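Local coordinates for protein galectin (Ovis aries, PDB 6N44) that binds beta-D-galactose and probably acts as a carbohydrate-binding lectin of the galectin family, at residues Asp51-Met65 / Asp70-Phe84. Sequence-based numbering, arbitrary orientation.
Sequences DIPFRFWYCDGIVVM and DGSWGKEQKLHTEAF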
ATOM      1  N   ASP A  51      -6.550 -22.147   9.800  1.00 19.08           N
ATOM      2  CA  ASP A  51      -6.261 -21.855   8.402  1.00 22.03           C
ATOM      3  C   ASP A  51      -5.201 -20.765   8.270  1.00 19.16           C
ATOM      4  O   ASP A  51      -5.110 -19.854   9.098  1.00 16.74           O
ATOM      5  CB  ASP A  51      -7.537 -21.438   7.668  1.00 24.32           C
ATOM      6  CG  ASP A  51      -8.487 -22.611   7.431  1.00 34.26           C
ATOM      7  OD1 ASP A  51      -8.011 -23.766   7.393  1.00 30.29           O
ATOM      8  OD2 ASP A  51      -9.704 -22.374   7.267  1.00 42.88           O
ATOM      9  N   ILE A  52      -4.364 -20.897   7.244  1.00 13.69           N
ATOM     10  CA  ILE A  52      -3.403 -19.861   6.888  1.00 14.41           C
ATOM     11  C   ILE A  52      -3.606 -19.554   5.412  1.00 16.21           C
ATOM     12  O   ILE A  52      -3.055 -20.246   4.538  1.00 14.23           O
ATOM     13  CB  ILE A  52      -1.948 -20.268   7.178  1.00 16.57           C
ATOM     14  CG1 ILE A  52      -1.764 -20.609   8.661  1.00 14.19           C
ATOM     15  CG2 ILE A  52      -0.973 -19.132   6.736  1.00  9.42           C
ATOM     16  CD1 ILE A  52      -0.318 -21.007   9.028  1.00 15.75           C
ATOM     17  N   PRO A  53      -4.400 -18.536   5.103  1.00 11.87           N
ATOM     18  CA  PRO A  53      -4.587 -18.125   3.706  1.00 14.64           C
ATOM     19  C   PRO A  53      -3.296 -17.901   2.936  1.00 13.18           C
ATOM     20  O   PRO A  53      -3.249 -18.194   1.732  1.00 11.19           O
ATOM     21  CB  PRO A  53      -5.389 -16.827   3.853  1.00 11.91           C
ATOM     22  CG  PRO A  53      -6.198 -17.056   5.084  1.00 12.71           C
ATOM     23  CD  PRO A  53      -5.277 -17.801   6.022  1.00 11.96           C
ATOM     24  N   PHE A  54      -2.239 -17.391   3.573  1.00 12.77           N
ATOM     25  CA  PHE A  54      -1.028 -17.063   2.822  1.00 12.23           C
ATOM     26  C   PHE A  54       0.175 -17.131   3.752  1.00 11.71           C
ATOM     27  O   PHE A  54       0.310 -16.305   4.663  1.00 12.26           O
ATOM     28  CB  PHE A  54      -1.154 -15.684   2.174  1.00  9.94           C
ATOM     29  CG  PHE A  54       0.090 -15.212   1.471  1.00 13.18           C
ATOM     30  CD1 PHE A  54       0.843 -16.080   0.688  1.00 12.15           C
ATOM     31  CD2 PHE A  54       0.497 -13.877   1.570  1.00 12.98           C
ATOM     32  CE1 PHE A  54       1.976 -15.633   0.018  1.00 11.43           C
ATOM     33  CE2 PHE A  54       1.653 -13.422   0.916  1.00 10.56           C
ATOM     34  CZ  PHE A  54       2.390 -14.304   0.141  1.00 11.55           C
ATOM     35  N   ARG A  55       1.053 -18.097   3.508  1.00 10.72           N
ATOM     36  CA  ARG A  55       2.348 -18.174   4.169  1.00 10.81           C
ATOM     37  C   ARG A  55       3.429 -17.875   3.144  1.00 10.76           C
ATOM     38  O   ARG A  55       3.438 -18.455   2.052  1.00 14.34           O
ATOM     39  CB  ARG A  55       2.600 -19.554   4.807  1.00  9.92           C
ATOM     40  CG  ARG A  55       4.083 -19.797   5.160  1.00 13.08           C
ATOM     41  CD  ARG A  55       4.329 -21.060   6.025  1.00 13.30           C
ATOM     42  NE  ARG A  55       3.732 -20.913   7.345  1.00 16.32           N
ATOM     43  CZ  ARG A  55       3.785 -21.831   8.306  1.00 18.30           C
ATOM     44  NH1 ARG A  55       4.422 -22.980   8.105  1.00 16.32           N
ATOM     45  NH2 ARG A  55       3.208 -21.587   9.473  1.00 16.61           N
ATOM     46  N   PHE A  56       4.335 -16.983   3.508  1.00  8.69           N
ATOM     47  CA  PHE A  56       5.517 -16.646   2.727  1.00 10.70           C
ATOM     48  C   PHE A  56       6.724 -17.121   3.517  1.00  8.96           C
ATOM     49  O   PHE A  56       6.892 -16.735   4.679  1.00 10.99           O
ATOM     50  CB  PHE A  56       5.596 -15.130   2.481  1.00  6.89           C
ATOM     51  CG  PHE A  56       6.879 -14.660   1.794  1.00  8.09           C
ATOM     52  CD1 PHE A  56       6.934 -14.507   0.415  1.00  9.55           C
ATOM     53  CD2 PHE A  56       8.003 -14.322   2.535  1.00  9.69           C
ATOM     54  CE1 PHE A  56       8.105 -14.051  -0.223  1.00  9.03           C
ATOM     55  CE2 PHE A  56       9.175 -13.860   1.910  1.00 11.37           C
ATOM     56  CZ  PHE A  56       9.218 -13.722   0.525  1.00  9.47           C
ATOM     57  N   TRP A  57       7.560 -17.936   2.884  1.00 11.40           N
ATOM     58  CA  TRP A  57       8.692 -18.576   3.539  1.00 10.91           C
ATOM     59  C   TRP A  57       9.929 -18.387   2.684  1.00 10.97           C
ATOM     60  O   TRP A  57       9.888 -18.590   1.468  1.00  9.62           O
ATOM     61  CB  TRP A  57       8.421 -20.072   3.757  1.00 15.03           C
ATOM     62  CG  TRP A  57       9.568 -20.827   4.389  1.00 14.59           C
ATOM     63  CD1 TRP A  57       9.791 -21.010   5.725  1.00 18.14           C
ATOM     64  CD2 TRP A  57      10.631 -21.510   3.709  1.00 15.87           C
ATOM     65  NE1 TRP A  57      10.930 -21.757   5.919  1.00 17.88           N
ATOM     66  CE2 TRP A  57      11.468 -22.071   4.698  1.00 16.52           C
ATOM     67  CE3 TRP A  57      10.963 -21.692   2.361  1.00 18.31           C
ATOM     68  CZ2 TRP A  57      12.603 -22.823   4.385  1.00 19.70           C
ATOM     69  CZ3 TRP A  57      12.104 -22.435   2.049  1.00 18.92           C
ATOM     70  CH2 TRP A  57      12.904 -22.995   3.060  1.00 21.97           C
ATOM     71  N   TYR A  58      11.023 -17.993   3.308  1.00 12.78           N
ATOM     72  CA  TYR A  58      12.251 -17.754   2.572  1.00 12.71           C
ATOM     73  C   TYR A  58      13.402 -18.386   3.319  1.00 14.09           C
ATOM     74  O   TYR A  58      13.501 -18.259   4.540  1.00 12.97           O
ATOM     75  CB  TYR A  58      12.569 -16.255   2.371  1.00 10.33           C
ATOM     76  CG  TYR A  58      13.990 -16.091   1.858  1.00 13.62           C
ATOM     77  CD1 TYR A  58      14.280 -16.261   0.510  1.00 13.39           C
ATOM     78  CD2 TYR A  58      15.047 -15.841   2.729  1.00 14.11           C
ATOM     79  CE1 TYR A  58      15.579 -16.155   0.036  1.00 18.59           C
ATOM     80  CE2 TYR A  58      16.349 -15.739   2.267  1.00 14.00           C
ATOM     81  CZ  TYR A  58      16.611 -15.899   0.921  1.00 17.64           C
ATOM     82  OH  TYR A  58      17.906 -15.792   0.450  1.00 19.10           O
ATOM     83  N   CYS A  59      14.290 -19.035   2.573  1.00 17.58           N
ATOM     84  CA  CYS A  59      15.551 -19.493   3.139  1.00 18.58           C
ATOM     85  C   CYS A  59      16.492 -19.807   1.991  1.00 21.80           C
ATOM     86  O   CYS A  59      16.093 -20.488   1.040  1.00 20.20           O
ATOM     87  CB  CYS A  59      15.353 -20.725   4.021  1.00 18.15           C
ATOM     88  SG  CYS A  59      16.869 -21.319   4.820  1.00 20.00           S
ATOM     89  N   ASP A  60      17.706 -19.266   2.060  1.00 16.69           N
ATOM     90  CA  ASP A  60      18.819 -19.678   1.200  1.00 25.40           C
ATOM     91  C   ASP A  60      18.445 -19.640  -0.286  1.00 27.97           C
ATOM     92  O   ASP A  60      18.537 -20.639  -1.008  1.00 24.19           O
ATOM     93  CB  ASP A  60      19.306 -21.071   1.606  1.00 22.61           C
ATOM     94  CG  ASP A  60      20.564 -21.483   0.868  1.00 28.42           C
ATOM     95  OD1 ASP A  60      20.712 -22.682   0.562  1.00 21.37           O
ATOM     96  OD2 ASP A  60      21.397 -20.597   0.591  1.00 29.24           O
ATOM     97  N   GLY A  61      17.997 -18.463  -0.732  1.00 23.70           N
ATOM     98  CA  GLY A  61      17.689 -18.223  -2.126  1.00 19.05           C
ATOM     99  C   GLY A  61      16.357 -18.742  -2.627  1.00 22.24           C
ATOM    100  O   GLY A  61      16.090 -18.639  -3.831  1.00 21.50           O
ATOM    101  N   ILE A  62      15.503 -19.282  -1.760  1.00 20.55           N
ATOM    102  CA  ILE A  62      14.288 -19.966  -2.187  1.00 18.30           C
ATOM    103  C   ILE A  62      13.084 -19.385  -1.448  1.00 16.41           C
ATOM    104  O   ILE A  62      13.096 -19.273  -0.219  1.00 16.17           O
ATOM    105  CB  ILE A  62      14.402 -21.482  -1.948  1.00 22.18           C
ATOM    106  CG1 ILE A  62      15.495 -22.068  -2.849  1.00 25.67           C
ATOM    107  CG2 ILE A  62      13.078 -22.175  -2.174  1.00 17.25           C
ATOM    108  CD1 ILE A  62      15.597 -23.552  -2.754  1.00 30.24           C
ATOM    109  N   VAL A  63      12.048 -19.014  -2.198  1.00 17.57           N
ATOM    110  CA  VAL A  63      10.767 -18.596  -1.639  1.00 12.41           C
ATOM    111  C   VAL A  63       9.770 -19.725  -1.852  1.00 14.90           C
ATOM    112  O   VAL A  63       9.615 -20.217  -2.976  1.00 19.47           O
ATOM    113  CB  VAL A  63      10.251 -17.302  -2.302  1.00 18.68           C
ATOM    114  CG1 VAL A  63       8.776 -17.087  -1.970  1.00 13.72           C
ATOM    115  CG2 VAL A  63      11.099 -16.081  -1.921  1.00 17.28           C
ATOM    116  N   VAL A  64       9.067 -20.117  -0.795  1.00 13.52           N
ATOM    117  CA  VAL A  64       7.916 -21.000  -0.924  1.00 13.12           C
ATOM    118  C   VAL A  64       6.686 -20.282  -0.376  1.00 14.43           C
ATOM    119  O   VAL A  64       6.726 -19.731   0.730  1.00 14.98           O
ATOM    120  CB  VAL A  64       8.140 -22.341  -0.199  1.00 14.11           C
ATOM    121  CG1 VAL A  64       6.910 -23.234  -0.364  1.00 14.93           C
ATOM    122  CG2 VAL A  64       9.392 -23.026  -0.738  1.00 17.14           C
ATOM    123  N   MET A  65       5.598 -20.288  -1.145  1.00 14.02           N
ATOM    124  CA  MET A  65       4.325 -19.733  -0.700  1.00 16.94           C
ATOM    125  C   MET A  65       3.249 -20.802  -0.790  1.00 16.66           C
ATOM    126  O   MET A  65       3.217 -21.575  -1.749  1.00 17.26           O
ATOM    127  CB  MET A  65       3.929 -18.513  -1.533  1.00 14.27           C
ATOM    128  CG  MET A  65       4.961 -17.374  -1.442  1.00 11.71           C
ATOM    129  SD  MET A  65       4.650 -16.048  -2.615  1.00 19.68           S
ATOM    130  CE  MET A  65       5.248 -16.762  -4.152  1.00 18.30           C
ATOM    131  N   ASP A  70      -8.060 -26.190   6.210  1.00 28.71           N
ATOM    132  CA  ASP A  70      -8.615 -27.343   6.919  1.00 35.41           C
ATOM    133  C   ASP A  70      -7.558 -28.425   7.129  1.00 38.30           C
ATOM    134  O   ASP A  70      -7.715 -29.580   6.730  1.00 36.22           O
ATOM    135  CB  ASP A  70      -9.834 -27.904   6.184  1.00 32.67           C
ATOM    136  CG  ASP A  70     -10.999 -26.943   6.185  1.00 41.55           C
ATOM    137  OD1 ASP A  70     -11.305 -26.386   7.265  1.00 43.67           O
ATOM    138  OD2 ASP A  70     -11.592 -26.734   5.101  1.00 42.29           O
ATOM    139  N   GLY A  71      -6.467 -28.021   7.772  1.00 28.77           N
ATOM    140  CA  GLY A  71      -5.394 -28.935   8.081  1.00 27.50           C
ATOM    141  C   GLY A  71      -4.561 -29.393   6.906  1.00 26.37           C
ATOM    142  O   GLY A  71      -3.620 -30.164   7.110  1.00 21.60           O
ATOM    143  N   SER A  72      -4.848 -28.946   5.686  1.00 21.39           N
ATOM    144  CA  SER A  72      -4.122 -29.419   4.510  1.00 21.91           C
ATOM    145  C   SER A  72      -3.349 -28.277   3.856  1.00 24.21           C
ATOM    146  O   SER A  72      -3.940 -27.255   3.491  1.00 22.02           O
ATOM    147  CB  SER A  72      -5.089 -30.053   3.504  1.00 24.44           C
ATOM    148  OG  SER A  72      -4.393 -30.501   2.349  1.00 29.11           O
ATOM    149  N   TRP A  73      -2.037 -28.458   3.687  1.00 17.81           N
ATOM    150  CA  TRP A  73      -1.256 -27.556   2.849  1.00 20.54           C
ATOM    151  C   TRP A  73      -1.507 -27.880   1.382  1.00 25.35           C
ATOM    152  O   TRP A  73      -1.637 -29.047   1.006  1.00 25.01           O
ATOM    153  CB  TRP A  73       0.246 -27.656   3.154  1.00 14.96           C
ATOM    154  CG  TRP A  73       0.671 -26.998   4.432  1.00 20.32           C
ATOM    155  CD1 TRP A  73       1.004 -27.619   5.601  1.00 19.03           C
ATOM    156  CD2 TRP A  73       0.803 -25.586   4.678  1.00 19.33           C
ATOM    157  NE1 TRP A  73       1.344 -26.689   6.556  1.00 17.70           N
ATOM    158  CE2 TRP A  73       1.221 -25.434   6.018  1.00 20.57           C
ATOM    159  CE3 TRP A  73       0.612 -24.440   3.894  1.00 20.84           C
ATOM    160  CZ2 TRP A  73       1.445 -24.180   6.598  1.00 17.32           C
ATOM    161  CZ3 TRP A  73       0.835 -23.190   4.471  1.00 13.67           C
ATOM    162  CH2 TRP A  73       1.251 -23.075   5.814  1.00 16.24           C
ATOM    163  N   GLY A  74      -1.577 -26.840   0.553  1.00 18.79           N
ATOM    164  CA  GLY A  74      -1.844 -26.988  -0.862  1.00 16.60           C
ATOM    165  C   GLY A  74      -0.589 -27.147  -1.699  1.00 19.94           C
ATOM    166  O   GLY A  74       0.480 -27.520  -1.212  1.00 19.64           O
ATOM    167  N   LYS A  75      -0.731 -26.853  -2.990  1.00 21.35           N
ATOM    168  CA  LYS A  75       0.385 -26.940  -3.925  1.00 19.69           C
ATOM    169  C   LYS A  75       1.288 -25.712  -3.781  1.00 22.27           C
ATOM    170  O   LYS A  75       0.825 -24.576  -3.921  1.00 26.02           O
ATOM    171  CB  LYS A  75      -0.152 -27.058  -5.350  1.00 26.87           C
ATOM    172  CG  LYS A  75       0.926 -27.012  -6.428  1.00 37.59           C
ATOM    173  CD  LYS A  75       0.403 -27.558  -7.761  1.00 45.96           C
ATOM    174  CE  LYS A  75       1.538 -27.913  -8.719  1.00 47.54           C
ATOM    175  NZ  LYS A  75       2.144 -26.696  -9.338  1.00 45.86           N
ATOM    176  N   GLU A  76       2.571 -25.942  -3.511  1.00 22.99           N
ATOM    177  CA  GLU A  76       3.512 -24.849  -3.301  1.00 25.19           C
ATOM    178  C   GLU A  76       3.696 -24.022  -4.567  1.00 26.34           C
ATOM    179  O   GLU A  76       3.761 -24.557  -5.676  1.00 23.33           O
ATOM    180  CB  GLU A  76       4.888 -25.384  -2.882  1.00 23.08           C
ATOM    181  CG  GLU A  76       4.923 -26.139  -1.596  1.00 27.57           C
ATOM    182  CD  GLU A  76       6.334 -26.542  -1.217  1.00 28.60           C
ATOM    183  OE1 GLU A  76       7.197 -26.642  -2.124  1.00 26.55           O
ATOM    184  OE2 GLU A  76       6.583 -26.750  -0.012  1.00 30.27           O
ATOM    185  N   GLN A  77       3.820 -22.710  -4.387  1.00 23.37           N
ATOM    186  CA  GLN A  77       4.375 -21.828  -5.404  1.00 22.27           C
ATOM    187  C   GLN A  77       5.801 -21.517  -4.961  1.00 21.68           C
ATOM    188  O   GLN A  77       6.006 -20.887  -3.920  1.00 18.60           O
ATOM    189  CB  GLN A  77       3.537 -20.556  -5.566  1.00 18.79           C
ATOM    190  CG  GLN A  77       4.060 -19.652  -6.690  1.00 20.82           C
ATOM    191  CD  GLN A  77       3.256 -18.362  -6.880  1.00 21.65           C
ATOM    192  OE1 GLN A  77       2.090 -18.257  -6.474  1.00 20.73           O
ATOM    193  NE2 GLN A  77       3.888 -17.376  -7.497  1.00 21.26           N
ATOM    194  N   LYS A  78       6.790 -21.979  -5.736  1.00 21.73           N
ATOM    195  CA  LYS A  78       8.187 -21.931  -5.319  1.00 21.13           C
ATOM    196  C   LYS A  78       9.037 -21.217  -6.359  1.00 20.97           C
ATOM    197  O   LYS A  78       8.871 -21.449  -7.556  1.00 24.50           O
ATOM    198  CB  LYS A  78       8.743 -23.345  -5.089  1.00 21.78           C
ATOM    199  CG  LYS A  78      10.258 -23.378  -5.015  1.00 17.66           C
ATOM    200  CD  LYS A  78      10.817 -24.804  -4.994  1.00 31.73           C
ATOM    201  CE  LYS A  78      10.544 -25.496  -3.670  1.00 27.01           C
ATOM    202  NZ  LYS A  78      11.502 -26.620  -3.419  1.00 32.05           N
ATOM    203  N   LEU A  79       9.968 -20.368  -5.906  1.00 18.43           N
ATOM    204  CA  LEU A  79      10.835 -19.657  -6.839  1.00 16.17           C
ATOM    205  C   LEU A  79      12.181 -19.362  -6.197  1.00 22.64           C
ATOM    206  O   LEU A  79      12.369 -19.512  -4.986  1.00 20.36           O
ATOM    207  CB  LEU A  79      10.200 -18.348  -7.328  1.00 22.05           C
ATOM    208  CG  LEU A  79       9.997 -17.300  -6.235  1.00 19.02           C
ATOM    209  CD1 LEU A  79      10.227 -15.893  -6.773  1.00 23.16           C
ATOM    210  CD2 LEU A  79       8.599 -17.438  -5.676  1.00 19.11           C
ATOM    211  N   HIS A  80      13.119 -18.929  -7.037  1.00 20.48           N
ATOM    212  CA  HIS A  80      14.444 -18.500  -6.620  1.00 26.52           C
ATOM    213  C   HIS A  80      14.537 -16.982  -6.675  1.00 24.40           C
ATOM    214  O   HIS A  80      13.995 -16.351  -7.586  1.00 27.65           O
ATOM    215  CB  HIS A  80      15.537 -19.096  -7.514  1.00 25.47           C
ATOM    216  CG  HIS A  80      15.582 -20.592  -7.504  1.00 36.28           C
ATOM    217  ND1 HIS A  80      16.592 -21.301  -6.890  1.00 36.39           N
ATOM    218  CD2 HIS A  80      14.745 -21.514  -8.037  1.00 40.02           C
ATOM    219  CE1 HIS A  80      16.375 -22.595  -7.047  1.00 40.76           C
ATOM    220  NE2 HIS A  80      15.260 -22.751  -7.739  1.00 40.05           N
ATOM    221  N   THR A  81      15.233 -16.398  -5.706  1.00 23.33           N
ATOM    222  CA  THR A  81      15.476 -14.968  -5.726  1.00 21.94           C
ATOM    223  C   THR A  81      16.790 -14.691  -5.021  1.00 24.71           C
ATOM    224  O   THR A  81      17.206 -15.435  -4.128  1.00 25.80           O
ATOM    225  CB  THR A  81      14.338 -14.170  -5.063  1.00 20.87           C
ATOM    226  OG1 THR A  81      14.670 -12.778  -5.065  1.00 19.04           O
ATOM    227  CG2 THR A  81      14.130 -14.617  -3.629  1.00 21.88           C
ATOM    228  N   GLU A  82      17.442 -13.615  -5.442  1.00 23.86           N
ATOM    229  CA  GLU A  82      18.647 -13.122  -4.800  1.00 27.44           C
ATOM    230  C   GLU A  82      18.378 -11.883  -3.958  1.00 19.35           C
ATOM    231  O   GLU A  82      19.327 -11.233  -3.508  1.00 19.97           O
ATOM    232  CB  GLU A  82      19.710 -12.832  -5.859  1.00 27.27           C
ATOM    233  CG  GLU A  82      20.262 -14.093  -6.498  1.00 35.57           C
ATOM    234  CD  GLU A  82      20.939 -15.008  -5.478  1.00 44.09           C
ATOM    235  OE1 GLU A  82      22.040 -14.654  -4.993  1.00 51.05           O
ATOM    236  OE2 GLU A  82      20.372 -16.077  -5.150  1.00 40.24           O
ATOM    237  N   ALA A  83      17.102 -11.565  -3.716  1.00 19.78           N
ATOM    238  CA  ALA A  83      16.733 -10.296  -3.092  1.00 16.72           C
ATOM    239  C   ALA A  83      17.227 -10.168  -1.652  1.00 18.54           C
ATOM    240  O   ALA A  83      17.525  -9.057  -1.202  1.00 19.28           O
ATOM    241  CB  ALA A  83      15.216 -10.116  -3.136  1.00 19.63           C
ATOM    242  N   PHE A  84      17.292 -11.262  -0.902  1.00 17.89           N
ATOM    243  CA  PHE A  84      17.635 -11.213   0.524  1.00 19.42           C
ATOM    244  C   PHE A  84      19.121 -11.488   0.698  1.00 20.88           C
ATOM    245  O   PHE A  84      19.543 -12.640   0.697  1.00 24.81           O
ATOM    246  CB  PHE A  84      16.831 -12.234   1.318  1.00 16.42           C
ATOM    247  CG  PHE A  84      15.366 -12.062   1.222  1.00 15.68           C
ATOM    248  CD1 PHE A  84      14.712 -11.141   2.033  1.00 14.33           C
ATOM    249  CD2 PHE A  84      14.622 -12.835   0.338  1.00 16.20           C
ATOM    250  CE1 PHE A  84      13.339 -10.999   1.963  1.00 17.73           C
ATOM    251  CE2 PHE A  84      13.259 -12.703   0.265  1.00 12.68           C
ATOM    252  CZ  PHE A  84      12.604 -11.780   1.076  1.00 13.11           C
TER
HETATM  253  O   HOH W   1      -6.356 -25.388   9.070  1.00 28.46           O
HETATM  254  O   HOH W   2      17.765 -14.057  -1.628  1.00 18.12           O
HETATM  255  O   HOH W   3      18.226 -18.149  -5.845  1.00 26.79           O
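Phe84 carries its CD2 over the centre of the Tyr58 ring, 3.4 Å from Tyr58 CD1, in an oblique pair with planes inclined at 39°. With CG anti to the carbonyl carbon, Phe84 also brings its CZ to the edge of Phe56, in a cluster continued by Phe90 and Phe94. The Tyr58 hydroxyl is gripped by two partners: it accepts the N-H of Gly61, at the type I' turn from Cys59 to Ile62, and shares a water with Thr81 O and Phe84 N.

Strands 62-65 and 77-80 run antiparallel. Val63 and Leu79 exchange both backbone bonds, as do Met65 and Gln77, while Thr81 N reaches Gly61 O from above the carbonyl plane. On the face carrying Val63, Met65, Gln77 and Leu79, turned to strand 108-114, Leu79 CD2 lies 3.7 Å from Val63 CG1 and equally close to Met65 CE, which the bend at chi3 (-77°) also brings against the Gln77 amide. That amide donates to Gln112 O on the opposing sheet.

On the more polar reverse face, Val64 CG1 sits over the face of the Glu76 carboxylate, 3.5 Å from CD. Trp73 places CZ2 over one face of the Arg55 guanidinium, 3.5 Å from NH1, with the planes 46° apart; Asp41 makes a salt bridge to Arg55 NE. At the far end Asp51 OD1 accepts the N-H of Asp70 at 2.7 Å. Trp73 also touches Asn66, which Glu76 meets in turn; Arg55, Asn66 and Glu76 bind beta-D-galactose, and across strand 52-59 and the edge hairpin they form part of the galectin beta-sandwich's carbohydrate-recognition site.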